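Local coordinates for septation protein imp2 (Schizosaccharomyces pombe, PDB 5C1F), which binds membrane phospholipids through its F-BAR domain, links the cytokinetic machinery to the membrane, is required for normal septation and takes part in medial ring disassembly, at the interface of chains A and B. Sequence-based numbering; all coordinates share one arbitrary frame. Chains: chain A/B, Septation protein imp2.

Contact 1: the interface of chains A and B. Residues chain A 241, 244, 247-248; chain B 230-231, 233-234.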
# COMPACT_ATOMS: atom_id res chain seq x y z
N ASP A 241 10.36 -6.84 -0.16
CA ASP A 241 11.56 -7.07 0.63
C ASP A 241 12.77 -7.37 -0.27
O ASP A 241 13.89 -6.97 0.04
CB ASP A 241 11.36 -8.22 1.62
CG ASP A 241 12.59 -8.46 2.47
OD1 ASP A 241 13.09 -7.48 3.07
OD2 ASP A 241 13.06 -9.61 2.53
N CYS A 244 13.93 -4.05 -1.60
CA CYS A 244 14.67 -3.34 -0.57
C CYS A 244 16.08 -3.88 -0.45
O CYS A 244 17.03 -3.11 -0.26
CB CYS A 244 13.96 -3.45 0.78
SG CYS A 244 12.43 -2.52 0.86
N ILE A 247 18.31 -2.54 -3.08
CA ILE A 247 18.73 -1.18 -2.78
C ILE A 247 19.92 -1.19 -1.83
O ILE A 247 20.92 -0.51 -2.05
CB ILE A 247 17.59 -0.34 -2.16
CG1 ILE A 247 16.42 -0.21 -3.14
CG2 ILE A 247 18.09 1.04 -1.77
CD1 ILE A 247 15.18 0.44 -2.56
N ARG A 248 19.82 -2.01 -0.78
CA ARG A 248 20.89 -2.13 0.21
C ARG A 248 22.18 -2.67 -0.40
O ARG A 248 23.26 -2.23 -0.04
CB ARG A 248 20.45 -3.03 1.36
CG ARG A 248 19.37 -2.42 2.22
CD ARG A 248 19.21 -3.17 3.53
NE ARG A 248 18.41 -4.39 3.39
CZ ARG A 248 17.09 -4.43 3.50
NH1 ARG A 248 16.41 -3.31 3.76
NH2 ARG A 248 16.44 -5.58 3.36
N THR B 230 14.88 1.62 3.57
CA THR B 230 14.71 0.21 3.19
C THR B 230 14.43 -0.69 4.39
O THR B 230 13.69 -1.67 4.27
CB THR B 230 15.95 -0.34 2.45
OG1 THR B 230 17.00 -0.58 3.39
CG2 THR B 230 16.42 0.64 1.39
N LEU B 231 15.03 -0.37 5.54
CA LEU B 231 14.82 -1.16 6.75
C LEU B 231 13.38 -1.02 7.22
O LEU B 231 12.77 -1.98 7.69
CB LEU B 231 15.78 -0.73 7.86
CG LEU B 231 17.27 -0.99 7.64
CD1 LEU B 231 18.07 -0.67 8.90
CD2 LEU B 231 17.52 -2.43 7.20
N ILE B 233 10.73 -0.32 5.24
CA ILE B 233 9.85 -1.03 4.32
C ILE B 233 9.95 -2.54 4.54
O ILE B 233 8.94 -3.24 4.56
CB ILE B 233 10.16 -0.69 2.85
CG1 ILE B 233 10.03 0.81 2.62
CG2 ILE B 233 9.22 -1.44 1.92
CD1 ILE B 233 8.69 1.37 3.05
N SER B 234 11.17 -3.03 4.73
CA SER B 234 11.39 -4.44 5.03
C SER B 234 10.67 -4.84 6.32
O SER B 234 10.09 -5.92 6.41
CB SER B 234 12.88 -4.76 5.15
OG SER B 234 13.50 -4.75 3.88

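Contact 2: the interface of chains A and B. Residues chain A 261, 264-265; chain B 6.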
# COMPACT_ATOMS: atom_id res chain seq x y z
N LEU A 261 36.59 11.37 -4.76
CA LEU A 261 37.65 11.37 -5.76
C LEU A 261 37.12 11.76 -7.14
O LEU A 261 37.66 12.65 -7.79
CB LEU A 261 38.32 9.99 -5.81
CG LEU A 261 39.61 9.79 -6.61
CD1 LEU A 261 40.44 8.67 -5.98
CD2 LEU A 261 39.33 9.46 -8.07
N ILE A 264 36.03 15.34 -7.32
CA ILE A 264 37.18 16.23 -7.47
C ILE A 264 37.61 16.32 -8.93
O ILE A 264 37.81 17.41 -9.45
CB ILE A 264 38.36 15.76 -6.58
CG1 ILE A 264 38.02 15.99 -5.11
CG2 ILE A 264 39.63 16.50 -6.95
CD1 ILE A 264 39.08 15.49 -4.15
N ASP A 265 37.72 15.17 -9.59
CA ASP A 265 38.16 15.13 -10.99
C ASP A 265 37.21 15.88 -11.93
O ASP A 265 37.64 16.43 -12.94
CB ASP A 265 38.31 13.68 -11.46
CG ASP A 265 39.52 13.00 -10.85
OD1 ASP A 265 40.55 13.68 -10.65
OD2 ASP A 265 39.44 11.78 -10.58
N LYS B 6 44.81 13.81 -3.52
CA LYS B 6 43.61 14.24 -4.25
C LYS B 6 42.56 14.73 -3.26
O LYS B 6 41.73 13.97 -2.77
CB LYS B 6 43.06 13.11 -5.11
CG LYS B 6 41.83 13.52 -5.92
CD LYS B 6 41.69 12.71 -7.20
CE LYS B 6 42.74 13.10 -8.22
NZ LYS B 6 42.54 12.38 -9.51

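Contact 3: the interface of chains A and B. Residues chain A 67-68, 71, 256, 259, 263; chain B 218-219.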
# COMPACT_ATOMS: atom_id res chain seq x y z
N GLU A 67 23.40 15.60 -8.39
CA GLU A 67 24.10 14.53 -7.69
C GLU A 67 25.09 13.86 -8.64
O GLU A 67 24.92 13.90 -9.86
CB GLU A 67 23.11 13.51 -7.13
CG GLU A 67 23.69 12.60 -6.06
CD GLU A 67 24.34 13.37 -4.92
OE1 GLU A 67 23.63 13.68 -3.94
OE2 GLU A 67 25.55 13.67 -5.01
N THR A 68 26.14 13.27 -8.08
CA THR A 68 27.19 12.65 -8.89
C THR A 68 27.57 11.27 -8.35
O THR A 68 27.13 10.88 -7.27
CB THR A 68 28.47 13.53 -8.94
OG1 THR A 68 29.09 13.55 -7.65
CG2 THR A 68 28.15 14.95 -9.37
N LEU A 71 26.48 7.68 -5.64
CA LEU A 71 25.37 8.18 -4.84
C LEU A 71 24.19 8.54 -5.73
O LEU A 71 23.04 8.27 -5.39
CB LEU A 71 25.81 9.38 -4.00
CG LEU A 71 24.77 9.97 -3.03
CD1 LEU A 71 24.21 8.91 -2.10
CD2 LEU A 71 25.38 11.12 -2.24
N VAL A 256 31.98 6.14 -0.63
CA VAL A 256 31.98 7.58 -0.47
C VAL A 256 33.32 8.17 -0.91
O VAL A 256 33.36 9.16 -1.64
CB VAL A 256 31.67 8.00 0.99
CG1 VAL A 256 31.99 9.47 1.21
CG2 VAL A 256 30.21 7.72 1.32
N ASP A 259 33.56 8.29 -4.60
CA ASP A 259 32.69 9.36 -5.07
C ASP A 259 33.34 10.74 -4.92
O ASP A 259 33.22 11.59 -5.80
CB ASP A 259 31.36 9.34 -4.32
CG ASP A 259 30.24 8.71 -5.13
OD1 ASP A 259 30.54 8.03 -6.14
OD2 ASP A 259 29.06 8.90 -4.76
N PHE A 263 34.32 13.21 -7.80
CA PHE A 263 33.78 14.55 -7.70
C PHE A 263 34.88 15.57 -7.95
O PHE A 263 34.70 16.52 -8.71
CB PHE A 263 33.13 14.77 -6.33
CG PHE A 263 32.60 16.17 -6.12
CD1 PHE A 263 31.33 16.51 -6.55
CD2 PHE A 263 33.37 17.13 -5.49
CE1 PHE A 263 30.84 17.79 -6.36
CE2 PHE A 263 32.89 18.41 -5.29
CZ PHE A 263 31.62 18.74 -5.72
N ARG B 218 28.05 14.50 3.97
CA ARG B 218 26.81 14.54 3.21
C ARG B 218 26.49 13.19 2.57
O ARG B 218 25.36 12.71 2.66
CB ARG B 218 26.89 15.62 2.14
CG ARG B 218 25.60 15.85 1.38
CD ARG B 218 25.84 16.73 0.16
NE ARG B 218 26.63 16.04 -0.86
CZ ARG B 218 26.10 15.43 -1.91
NH1 ARG B 218 24.79 15.41 -2.09
NH2 ARG B 218 26.90 14.83 -2.79
N ARG B 219 27.49 12.59 1.93
CA ARG B 219 27.28 11.33 1.22
C ARG B 219 27.02 10.18 2.18
O ARG B 219 26.23 9.28 1.88
CB ARG B 219 28.47 11.02 0.31
CG ARG B 219 28.63 12.03 -0.81
CD ARG B 219 29.58 11.58 -1.91
NE ARG B 219 29.69 12.64 -2.92
CZ ARG B 219 29.13 12.60 -4.12
NH1 ARG B 219 28.44 11.54 -4.51
NH2 ARG B 219 29.28 13.63 -4.95

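Contact 1: the interface of chains A and B
A bend at chi3 (-81°) turns the end of A:Arg248 across B:Thr230 and B:Ser234. B:Thr230 holds its hydroxyl between its own backbone N and carbonyl carbon (chi1 75°), facing this arginine. The residues belong to the long helices of an F-BAR domain, A 162-252 and B 162-253, which pair in the elongated helical dimer typical of the family. The guanidinium meets B:Ser234 end-on. Both terminal nitrogens donate to one atom, the serine hydroxyl OG, which lies in the guanidinium plane. A:Arg248 NH2 is 3.1 Å from B:Ser234 OG, and NH1 is 3.2 Å from it. A:Arg248 NH1 also donates to B:Thr230 OG1 at 2.8 Å, a bond tilted 16° out of the guanidinium plane. The serine hydroxyl in turn acts as donor. A:Asp241 OD1 (2.9 Å) and B:Thr230 O (3.1 Å) compete for the one hydrogen of B:Ser234 OG, and the carboxylate oxygen is met nearly along its C-O axis. The hydroxyl therefore joins a cationic and an anionic side chain of chain A. A:Asp241 OD1 forms a longer salt bridge to A:Arg248 NH2 (3.9 Å), which probably helps to orient the arginine. Apolar contacts lie beside this network. A:Cys244 SG lies against B:Ile233 CB at 3.5 Å. Further along, the side chains of A:Ile247 and B:Thr230 run antiparallel, with their CG2 methyl groups 3.6 Å apart.

Contact 2: the interface of chains A and B
The salt bridge between B:Lys6 and A:Asp265 ties the N-terminal segment of one F-BAR subunit to the short helix 256-267 of the other. The ammonium B:Lys6 NZ donates to carboxylate atom OD1 of A:Asp265 at 2.6 Å. A:Asp265 OD1 accepts through its syn lone pair, on the side of the other oxygen. A:Asp265 OD2 is farther from B:Lys6 NZ, at 3.3 Å, so the contact is lopsided, in favour of OD1. With chi3 at -71° the lysine chain folds toward the acid.

Apolar contacts are made by the aliphatic part of the same side chain. A:Leu261 lies roughly perpendicular to it, with its branch carbon CG 3.6 Å from B:Lys6 CD. A:Ile264 runs alongside in the opposite direction, and both its CD1 and CG2 methyl groups lie 3.8 Å from B:Lys6 CG. An alanine in place of B:Lys6 would probably leave A:Asp265 without its cationic mate and A:Leu261 and A:Ile264 without the aliphatic chain they pack against.

The backbone of the loop also takes part in this packing: the CD1 methyl of A:Ile264 rests 3.3 Å from the carbonyl oxygen O of B:Lys6.

Contact 3: the interface of chains A and B
B:Arg219 reaches from helix B 162-253 of this F-BAR dimer between A:Thr68 and the short helix A 256-267. Its chain is extended from CG to NE (chi3 -178°), which carries the guanidinium to A:Thr68 and A:Asp259. The end grips A:Thr68 with two nitrogens. B:Arg219 NH2 donates to the hydroxyl OG1 of A:Thr68 at 2.7 Å. B:Arg219 NH1 donates to the backbone A:Thr68 O at 3.1 Å, from above the carbonyl plane. B:Arg219 NH1 also forms a salt bridge with A:Asp259 OD2 at 2.7 Å, without a hydrogen bond. The carboxylate stands 80° to the guanidinium plane. A:Asp259 OD2 is itself held by the backbone A:Leu71 N at 3.0 Å. A:Leu71 CD2 packs on the arginine's aliphatic part, 3.7 Å from B:Arg219 CG. A:Val256 lies by B:Arg219 CB.

B:Arg218 sits beside it, its NH2 over the rim of one face of the B:Arg219 guanidinium. It meets A:Glu67 end-on, the planes only 18° apart. B:Arg218 NH1 bonds A:Glu67 OE1 and B:Arg218 NH2 bonds A:Glu67 OE2, each at 2.8 Å. A:Glu67 OE2 also accepts from A:Thr68 N, which helps to fix the carboxylate. B:Arg218 holds the loop before helix 69-155; B:Arg219 ties it and the short helix to the partner, so both help hold the F-BAR dimer together.

Contact 1 is about 31 Å from contact 2 and about 21 Å from contact 3, measured between the centres of their C-alpha atoms. Contacts 2 and 3 are closer, about 11 Å apart. Contacts 1 and 3 use the same long helix of chain B, 162-253. Contacts 2 and 3 share the short helix 256-267 of chain A, which follows the long helix used in contact 1. The three patches thus follow one stretch of the interface. Two-fold symmetry repeats each with the chains exchanged. This spread of grips would probably help an elongated membrane-binding dimer to keep its shape.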